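Local coordinates for protein alpha-glucosidase ([Eubacterium] rectale, PDB 6PNR) that hydrolyses alpha-glycosides as a family 31 glycoside hydrolase, acting as a sulfoquinovosidase that probably releases sulfoquinovose from sulfolipid-derived glycosides, at residues V31-E36 / Y50-F55; P617-V622 / F647-S652. All blocks are in the same frame, centred on the assembly; numbering follows the deposited sequence.

Contact 1 (V31-E36 / Y50-F55); sequences VGVGQE and YVTERF
Val31 and Phe55 face each other as an antiparallel hydrogen-bonded pair, with Phe55 N 3.0 Å from Val31 O. With CG between its backbone N and carbonyl carbon (chi1 47°), the Phe55 side chain comes back toward Val31, whose O sits 3.9 Å above the ring plane, over its centre. Val31 CG2 meets Phe55 CE1 at 3.5 Å. An alanine in place of Phe55 would probably leave Val31 CG2 without the ring atoms it packs on and open a gap beside Val31 O. Gly32 CA is 3.0 Å from Glu53 O, so a side chain here would clash. Val33 O is gripped twice, by Thr52 N at 3.0 Å and by Glu53 N, which approaches in the carbonyl plane on a lone pair. Thr52 and Glu53 both face Val33, a classic beta bulge. Val33 CG1 faces Thr52 OG1, and CG2 lies alongside the Glu53 carboxylate, which makes a salt bridge to Arg98. Past Gly34, Gln35 N bonds to Tyr50 O at 2.9 Å, and Tyr50 N returns a bond to Gln35 O. The hairpin edges a six-stranded antiparallel sheet, strand 44-56 outermost and 101-107 beyond 29-41. Tyr50 OH bonds to Glu199 of the second subunit.

Contact 2 (P617-V622 / F647-S652); sequences PQDEWV and FYRKNS
Trp621 and Val622 pair with Arg649 and Tyr648 in an antiparallel strand contact within the C-terminal domain. Val622 N bonds to Tyr648 O at 2.8 Å, and Tyr648 N bonds back to Val622 O. Beyond the strand, Lys650 N reaches Glu620 O in a nearly straight bond (N-H...O 171°). Val622 lies over one face of the Tyr648 ring in a CH-pi contact, its CB 3.8 Å from the ring centroid and offset toward the rim. Tyr648 CG lies between backbone N and carbonyl carbon (chi1 63°), which brings the side chain toward Val622. Val622 CG1 comes 3.4 Å from Tyr648 OH. Strands 621-623 and 646-649 are neighbours in an antiparallel sheet, with 629-630 and 599-601 flanking them, and helix 655-665 packs against Val622 and Tyr648. On the other face of the sheet, Trp621 CZ3 meets Arg649 CG at 3.8 Å. The indole NE1 is held by Pro617 O, which lies nearly in the ring plane. Asp619 OD2 makes a long salt bridge of 3.8 Å to Arg649 NE and is also bonded by Tyr580. A water links Asp619 OD1 to Arg649 NH2. Arg649 NH1 makes a salt bridge to Asp598, and a type I turn runs from Arg649 to Ser652.

Overall arrangement
Contacts 1 and 2 lie on opposite sides of the chain's centre and do not touch. Their centres are 53 Å apart, and their nearest atoms about 38 Å apart. Along the chain they are in series: the hairpin of contact 1 closes long before contact 2 opens. The family 31 TIM-barrel sequence range falls between them. That range includes the residues that line the inhibitor pocket, such as Asp390, Asp458 and His523. No residue of either contact is among those lining it. Only contact 1 lies at the subunit interface; no other chain touches the segments of contact 2. Both join antiparallel strands, but in separate sheets.

Contact 1 (V31-E36 / Y50-F55)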
ATOM      1  N   VAL A  31     -11.426  21.632 -10.141  1.00 33.71           N
ATOM      2  CA  VAL A  31     -11.788  21.884  -8.756  1.00 32.56           C
ATOM      3  C   VAL A  31     -12.681  20.744  -8.303  1.00 35.54           C
ATOM      4  O   VAL A  31     -13.235  20.000  -9.113  1.00 34.43           O
ATOM      5  CB  VAL A  31     -12.500  23.235  -8.585  1.00 36.04           C
ATOM      6  CG1 VAL A  31     -11.584  24.341  -9.026  1.00 37.36           C
ATOM      7  CG2 VAL A  31     -13.767  23.252  -9.423  1.00 33.57           C
ATOM      8  N   GLY A  32     -12.816  20.600  -6.994  1.00 31.14           N
ATOM      9  CA  GLY A  32     -13.690  19.563  -6.509  1.00 30.95           C
ATOM     10  C   GLY A  32     -13.787  19.550  -5.005  1.00 35.80           C
ATOM     11  O   GLY A  32     -13.415  20.504  -4.320  1.00 34.00           O
ATOM     12  N   VAL A  33     -14.324  18.436  -4.513  1.00 34.84           N
ATOM     13  CA  VAL A  33     -14.645  18.239  -3.109  1.00 34.13           C
ATOM     14  C   VAL A  33     -14.069  16.897  -2.681  1.00 31.78           C
ATOM     15  O   VAL A  33     -14.313  15.879  -3.338  1.00 35.43           O
ATOM     16  CB  VAL A  33     -16.165  18.278  -2.871  1.00 36.19           C
ATOM     17  CG1 VAL A  33     -16.485  18.123  -1.381  1.00 36.21           C
ATOM     18  CG2 VAL A  33     -16.768  19.572  -3.449  1.00 35.16           C
ATOM     19  N   GLY A  34     -13.300  16.900  -1.592  1.00 34.25           N
ATOM     20  CA  GLY A  34     -12.795  15.676  -1.014  1.00 33.53           C
ATOM     21  C   GLY A  34     -13.020  15.655   0.487  1.00 40.21           C
ATOM     22  O   GLY A  34     -13.319  16.676   1.111  1.00 35.10           O
ATOM     23  N   GLN A  35     -12.885  14.453   1.056  1.00 34.59           N
ATOM     24  CA  GLN A  35     -12.961  14.238   2.499  1.00 37.64           C
ATOM     25  C   GLN A  35     -11.777  13.369   2.902  1.00 37.17           C
ATOM     26  O   GLN A  35     -11.759  12.163   2.622  1.00 37.47           O
ATOM     27  CB  GLN A  35     -14.285  13.582   2.908  1.00 36.09           C
ATOM     28  CG  GLN A  35     -14.373  13.232   4.410  1.00 42.09           C
ATOM     29  CD  GLN A  35     -14.136  14.432   5.330  1.00 58.38           C
ATOM     30  OE1 GLN A  35     -14.896  15.404   5.307  1.00 72.96           O
ATOM     31  NE2 GLN A  35     -13.075  14.364   6.150  1.00 51.98           N
ATOM     32  N   GLU A  36     -10.792  13.974   3.556  1.00 34.35           N
ATOM     33  CA  GLU A  36      -9.557  13.271   3.848  1.00 32.83           C
ATOM     34  C   GLU A  36      -9.713  12.384   5.077  1.00 35.06           C
ATOM     35  O   GLU A  36     -10.612  12.564   5.899  1.00 35.11           O
ATOM     36  CB  GLU A  36      -8.419  14.261   4.075  1.00 32.53           C
ATOM     37  CG  GLU A  36      -8.569  15.099   5.323  1.00 34.11           C
ATOM     38  CD  GLU A  36      -9.383  16.364   5.099  1.00 40.41           C
ATOM     39  OE1 GLU A  36      -9.977  16.526   4.008  1.00 35.89           O
ATOM     40  OE2 GLU A  36      -9.428  17.197   6.025  1.00 35.38           O
ATOM     41  N   TYR A  50     -11.136  10.832  -0.001  1.00 31.47           N
ATOM     42  CA  TYR A  50     -12.339  10.368  -0.689  1.00 37.06           C
ATOM     43  C   TYR A  50     -12.873  11.537  -1.513  1.00 33.23           C
ATOM     44  O   TYR A  50     -13.474  12.462  -0.963  1.00 33.85           O
ATOM     45  CB  TYR A  50     -13.371   9.866   0.306  1.00 36.67           C
ATOM     46  CG  TYR A  50     -14.688   9.480  -0.326  1.00 33.03           C
ATOM     47  CD1 TYR A  50     -14.729   8.777  -1.528  1.00 36.02           C
ATOM     48  CD2 TYR A  50     -15.891   9.788   0.297  1.00 38.62           C
ATOM     49  CE1 TYR A  50     -15.946   8.408  -2.102  1.00 37.17           C
ATOM     50  CE2 TYR A  50     -17.106   9.423  -0.263  1.00 42.07           C
ATOM     51  CZ  TYR A  50     -17.132   8.737  -1.462  1.00 37.11           C
ATOM     52  OH  TYR A  50     -18.356   8.378  -2.007  1.00 36.36           O
ATOM     53  N   VAL A  51     -12.638  11.503  -2.822  1.00 36.30           N
ATOM     54  CA  VAL A  51     -13.047  12.579  -3.717  1.00 32.99           C
ATOM     55  C   VAL A  51     -14.457  12.279  -4.208  1.00 33.41           C
ATOM     56  O   VAL A  51     -14.694  11.244  -4.839  1.00 34.78           O
ATOM     57  CB  VAL A  51     -12.073  12.737  -4.894  1.00 33.72           C
ATOM     58  CG1 VAL A  51     -12.569  13.825  -5.864  1.00 33.13           C
ATOM     59  CG2 VAL A  51     -10.668  13.106  -4.385  1.00 28.97           C
ATOM     60  N   THR A  52     -15.400  13.170  -3.897  1.00 31.71           N
ATOM     61  CA  THR A  52     -16.761  13.049  -4.403  1.00 34.97           C
ATOM     62  C   THR A  52     -17.024  13.921  -5.627  1.00 39.16           C
ATOM     63  O   THR A  52     -17.944  13.615  -6.395  1.00 38.36           O
ATOM     64  CB  THR A  52     -17.775  13.399  -3.305  1.00 32.44           C
ATOM     65  OG1 THR A  52     -17.383  14.616  -2.659  1.00 35.49           O
ATOM     66  CG2 THR A  52     -17.848  12.293  -2.278  1.00 37.56           C
ATOM     67  N   GLU A  53     -16.252  14.988  -5.839  1.00 34.85           N
ATOM     68  CA  GLU A  53     -16.413  15.813  -7.029  1.00 34.19           C
ATOM     69  C   GLU A  53     -15.055  16.228  -7.572  1.00 35.44           C
ATOM     70  O   GLU A  53     -14.144  16.562  -6.806  1.00 36.04           O
ATOM     71  CB  GLU A  53     -17.264  17.068  -6.743  1.00 36.23           C
ATOM     72  CG  GLU A  53     -18.638  16.782  -6.138  1.00 42.71           C
ATOM     73  CD  GLU A  53     -19.494  18.042  -5.972  1.00 46.70           C
ATOM     74  OE1 GLU A  53     -19.165  19.063  -6.608  1.00 42.68           O
ATOM     75  OE2 GLU A  53     -20.488  18.010  -5.205  1.00 45.83           O
ATOM     76  N   ARG A  54     -14.919  16.185  -8.896  1.00 33.59           N
ATOM     77  CA  ARG A  54     -13.783  16.779  -9.592  1.00 33.22           C
ATOM     78  C   ARG A  54     -14.226  17.095 -11.010  1.00 37.55           C
ATOM     79  O   ARG A  54     -14.750  16.213 -11.695  1.00 39.63           O
ATOM     80  CB  ARG A  54     -12.560  15.847  -9.634  1.00 28.58           C
ATOM     81  CG  ARG A  54     -11.542  16.287 -10.695  1.00 32.25           C
ATOM     82  CD  ARG A  54     -10.223  15.506 -10.695  1.00 32.92           C
ATOM     83  NE  ARG A  54      -9.411  15.886 -11.855  1.00 31.72           N
ATOM     84  CZ  ARG A  54      -8.082  15.795 -11.930  1.00 35.12           C
ATOM     85  NH1 ARG A  54      -7.373  15.326 -10.903  1.00 31.84           N
ATOM     86  NH2 ARG A  54      -7.459  16.186 -13.039  1.00 35.08           N
ATOM     87  N   PHE A  55     -14.010  18.332 -11.461  1.00 35.17           N
ATOM     88  CA  PHE A  55     -14.442  18.670 -12.811  1.00 35.52           C
ATOM     89  C   PHE A  55     -13.610  19.823 -13.336  1.00 40.82           C
ATOM     90  O   PHE A  55     -13.183  20.687 -12.557  1.00 36.69           O
ATOM     91  CB  PHE A  55     -15.941  19.017 -12.850  1.00 33.33           C
ATOM     92  CG  PHE A  55     -16.377  19.972 -11.782  1.00 37.37           C
ATOM     93  CD1 PHE A  55     -16.276  21.340 -11.976  1.00 38.30           C
ATOM     94  CD2 PHE A  55     -16.906  19.509 -10.592  1.00 36.82           C
ATOM     95  CE1 PHE A  55     -16.688  22.228 -10.996  1.00 34.70           C
ATOM     96  CE2 PHE A  55     -17.315  20.389  -9.607  1.00 36.33           C
ATOM     97  CZ  PHE A  55     -17.211  21.753  -9.814  1.00 36.96           C
TER

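Contact 2 (P617-V622 / F647-S652)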
ATOM      1  N   PRO A 617      31.853  15.297 -16.048  1.00 40.41           N
ATOM      2  CA  PRO A 617      31.539  16.152 -17.199  1.00 38.21           C
ATOM      3  C   PRO A 617      32.812  16.571 -17.920  1.00 36.50           C
ATOM      4  O   PRO A 617      33.912  16.506 -17.369  1.00 39.76           O
ATOM      5  CB  PRO A 617      30.838  17.364 -16.569  1.00 38.12           C
ATOM      6  CG  PRO A 617      30.383  16.885 -15.203  1.00 39.60           C
ATOM      7  CD  PRO A 617      31.400  15.879 -14.772  1.00 37.91           C
ATOM      8  N   GLN A 618      32.646  17.019 -19.169  1.00 40.47           N
ATOM      9  CA  GLN A 618      33.766  17.467 -19.998  1.00 42.26           C
ATOM     10  C   GLN A 618      34.455  18.688 -19.404  1.00 38.49           C
ATOM     11  O   GLN A 618      33.891  19.787 -19.407  1.00 38.35           O
ATOM     12  CB  GLN A 618      33.297  17.796 -21.423  1.00 44.69           C
ATOM     13  CG  GLN A 618      32.801  16.600 -22.216  1.00 56.68           C
ATOM     14  CD  GLN A 618      33.914  15.624 -22.569  1.00 62.72           C
ATOM     15  OE1 GLN A 618      34.996  16.028 -23.014  1.00 64.22           O
ATOM     16  NE2 GLN A 618      33.654  14.333 -22.368  1.00 59.50           N
ATOM     17  N   ASP A 619      35.678  18.508 -18.920  1.00 35.25           N
ATOM     18  CA  ASP A 619      36.442  19.575 -18.282  1.00 36.89           C
ATOM     19  C   ASP A 619      37.814  18.999 -17.972  1.00 38.86           C
ATOM     20  O   ASP A 619      38.054  17.803 -18.160  1.00 42.14           O
ATOM     21  CB  ASP A 619      35.747  20.091 -17.018  1.00 39.73           C
ATOM     22  CG  ASP A 619      36.053  21.543 -16.734  1.00 42.80           C
ATOM     23  OD1 ASP A 619      37.153  22.000 -17.102  1.00 40.77           O
ATOM     24  OD2 ASP A 619      35.188  22.225 -16.146  1.00 41.76           O
ATOM     25  N   GLU A 620      38.712  19.851 -17.485  1.00 40.65           N
ATOM     26  CA  GLU A 620      40.054  19.420 -17.096  1.00 42.99           C
ATOM     27  C   GLU A 620      40.055  19.094 -15.607  1.00 41.05           C
ATOM     28  O   GLU A 620      40.074  19.993 -14.766  1.00 39.16           O
ATOM     29  CB  GLU A 620      41.076  20.498 -17.436  1.00 46.36           C
ATOM     30  CG  GLU A 620      41.267  20.646 -18.920  1.00 53.58           C
ATOM     31  CD  GLU A 620      41.739  19.350 -19.544  1.00 67.75           C
ATOM     32  OE1 GLU A 620      42.936  19.017 -19.374  1.00 72.51           O
ATOM     33  OE2 GLU A 620      40.909  18.652 -20.179  1.00 67.30           O
ATOM     34  N   TRP A 621      40.071  17.801 -15.281  1.00 36.89           N
ATOM     35  CA  TRP A 621      39.915  17.330 -13.913  1.00 36.30           C
ATOM     36  C   TRP A 621      41.197  16.683 -13.410  1.00 41.05           C
ATOM     37  O   TRP A 621      41.940  16.058 -14.172  1.00 41.90           O
ATOM     38  CB  TRP A 621      38.781  16.313 -13.798  1.00 35.37           C
ATOM     39  CG  TRP A 621      37.413  16.824 -14.095  1.00 35.62           C
ATOM     40  CD1 TRP A 621      36.675  16.583 -15.222  1.00 37.37           C
ATOM     41  CD2 TRP A 621      36.585  17.627 -13.239  1.00 35.78           C
ATOM     42  NE1 TRP A 621      35.450  17.195 -15.124  1.00 37.19           N
ATOM     43  CE2 TRP A 621      35.367  17.839 -13.917  1.00 34.80           C
ATOM     44  CE3 TRP A 621      36.757  18.185 -11.965  1.00 32.42           C
ATOM     45  CZ2 TRP A 621      34.322  18.599 -13.369  1.00 40.23           C
ATOM     46  CZ3 TRP A 621      35.722  18.953 -11.428  1.00 32.65           C
ATOM     47  CH2 TRP A 621      34.517  19.141 -12.125  1.00 30.54           C
ATOM     48  N   VAL A 622      41.440  16.834 -12.110  1.00 37.79           N
ATOM     49  CA  VAL A 622      42.564  16.212 -11.422  1.00 31.74           C
ATOM     50  C   VAL A 622      42.008  15.399 -10.259  1.00 36.77           C
ATOM     51  O   VAL A 622      41.335  15.954  -9.385  1.00 37.92           O
ATOM     52  CB  VAL A 622      43.578  17.246 -10.902  1.00 34.37           C
ATOM     53  CG1 VAL A 622      44.761  16.528 -10.247  1.00 40.92           C
ATOM     54  CG2 VAL A 622      44.049  18.178 -12.035  1.00 42.15           C
ATOM     55  N   PHE A 647      37.563  15.048  -7.224  1.00 32.65           N
ATOM     56  CA  PHE A 647      38.300  15.631  -8.337  1.00 35.00           C
ATOM     57  C   PHE A 647      38.161  17.141  -8.255  1.00 35.87           C
ATOM     58  O   PHE A 647      37.138  17.652  -7.793  1.00 33.14           O
ATOM     59  CB  PHE A 647      37.765  15.116  -9.688  1.00 33.39           C
ATOM     60  CG  PHE A 647      37.669  13.611  -9.765  1.00 35.74           C
ATOM     61  CD1 PHE A 647      36.634  12.930  -9.126  1.00 32.74           C
ATOM     62  CD2 PHE A 647      38.612  12.878 -10.463  1.00 35.86           C
ATOM     63  CE1 PHE A 647      36.555  11.553  -9.166  1.00 33.52           C
ATOM     64  CE2 PHE A 647      38.531  11.495 -10.521  1.00 38.88           C
ATOM     65  CZ  PHE A 647      37.497  10.829  -9.868  1.00 35.16           C
ATOM     66  N   TYR A 648      39.195  17.856  -8.694  1.00 36.31           N
ATOM     67  CA  TYR A 648      39.108  19.304  -8.792  1.00 36.72           C
ATOM     68  C   TYR A 648      39.478  19.758 -10.202  1.00 40.97           C
ATOM     69  O   TYR A 648      40.196  19.070 -10.932  1.00 37.03           O
ATOM     70  CB  TYR A 648      39.996  20.021  -7.747  1.00 33.72           C
ATOM     71  CG  TYR A 648      41.480  19.788  -7.866  1.00 41.30           C
ATOM     72  CD1 TYR A 648      42.290  20.628  -8.632  1.00 42.63           C
ATOM     73  CD2 TYR A 648      42.085  18.742  -7.181  1.00 37.49           C
ATOM     74  CE1 TYR A 648      43.665  20.404  -8.725  1.00 39.52           C
ATOM     75  CE2 TYR A 648      43.434  18.516  -7.263  1.00 40.47           C
ATOM     76  CZ  TYR A 648      44.225  19.345  -8.032  1.00 45.01           C
ATOM     77  OH  TYR A 648      45.574  19.092  -8.093  1.00 45.88           O
ATOM     78  N   ARG A 649      38.957  20.926 -10.573  1.00 34.08           N
ATOM     79  CA  ARG A 649      39.286  21.540 -11.855  1.00 41.83           C
ATOM     80  C   ARG A 649      40.753  21.953 -11.888  1.00 34.43           C
ATOM     81  O   ARG A 649      41.235  22.633 -10.976  1.00 37.23           O
ATOM     82  CB  ARG A 649      38.398  22.756 -12.097  1.00 40.49           C
ATOM     83  CG  ARG A 649      36.925  22.435 -12.278  1.00 37.01           C
ATOM     84  CD  ARG A 649      36.120  23.715 -12.532  1.00 37.31           C
ATOM     85  NE  ARG A 649      36.742  24.551 -13.551  1.00 55.63           N
ATOM     86  CZ  ARG A 649      37.308  25.735 -13.316  1.00 53.73           C
ATOM     87  NH1 ARG A 649      37.315  26.251 -12.088  1.00 51.57           N
ATOM     88  NH2 ARG A 649      37.858  26.408 -14.317  1.00 61.77           N
ATOM     89  N   LYS A 650      41.462  21.541 -12.946  1.00 38.68           N
ATOM     90  CA  LYS A 650      42.894  21.832 -13.047  1.00 43.52           C
ATOM     91  C   LYS A 650      43.183  23.323 -12.919  1.00 44.01           C
ATOM     92  O   LYS A 650      44.175  23.721 -12.297  1.00 39.49           O
ATOM     93  CB  LYS A 650      43.448  21.305 -14.369  1.00 47.46           C
ATOM     94  CG  LYS A 650      44.934  21.597 -14.577  1.00 50.25           C
ATOM     95  CD  LYS A 650      45.436  20.946 -15.861  1.00 56.48           C
ATOM     96  CE  LYS A 650      46.959  21.023 -15.980  1.00 58.46           C
ATOM     97  NZ  LYS A 650      47.457  20.279 -17.180  1.00 60.66           N
ATOM     98  N   ASN A 651      42.318  24.168 -13.477  1.00 42.32           N
ATOM     99  CA  ASN A 651      42.531  25.607 -13.475  1.00 47.55           C
ATOM    100  C   ASN A 651      41.893  26.300 -12.279  1.00 51.87           C
ATOM    101  O   ASN A 651      41.697  27.520 -12.319  1.00 43.55           O
ATOM    102  CB  ASN A 651      42.007  26.208 -14.777  1.00 54.89           C
ATOM    103  CG  ASN A 651      42.698  25.625 -15.994  1.00 68.69           C
ATOM    104  OD1 ASN A 651      43.910  25.378 -15.971  1.00 65.92           O
ATOM    105  ND2 ASN A 651      41.931  25.379 -17.057  1.00 70.86           N
ATOM    106  N   SER A 652      41.571  25.556 -11.222  1.00 42.66           N
ATOM    107  CA  SER A 652      41.001  26.159 -10.026  1.00 38.53           C
ATOM    108  C   SER A 652      41.993  27.087  -9.341  1.00 33.30           C
ATOM    109  O   SER A 652      43.166  26.750  -9.171  1.00 40.78           O
ATOM    110  CB  SER A 652      40.573  25.082  -9.029  1.00 35.02           C
ATOM    111  OG  SER A 652      40.339  25.679  -7.762  1.00 40.49           O
TER
HETATM  112  O   HOH W   1      37.625  24.451 -16.214  1.00 45.14           O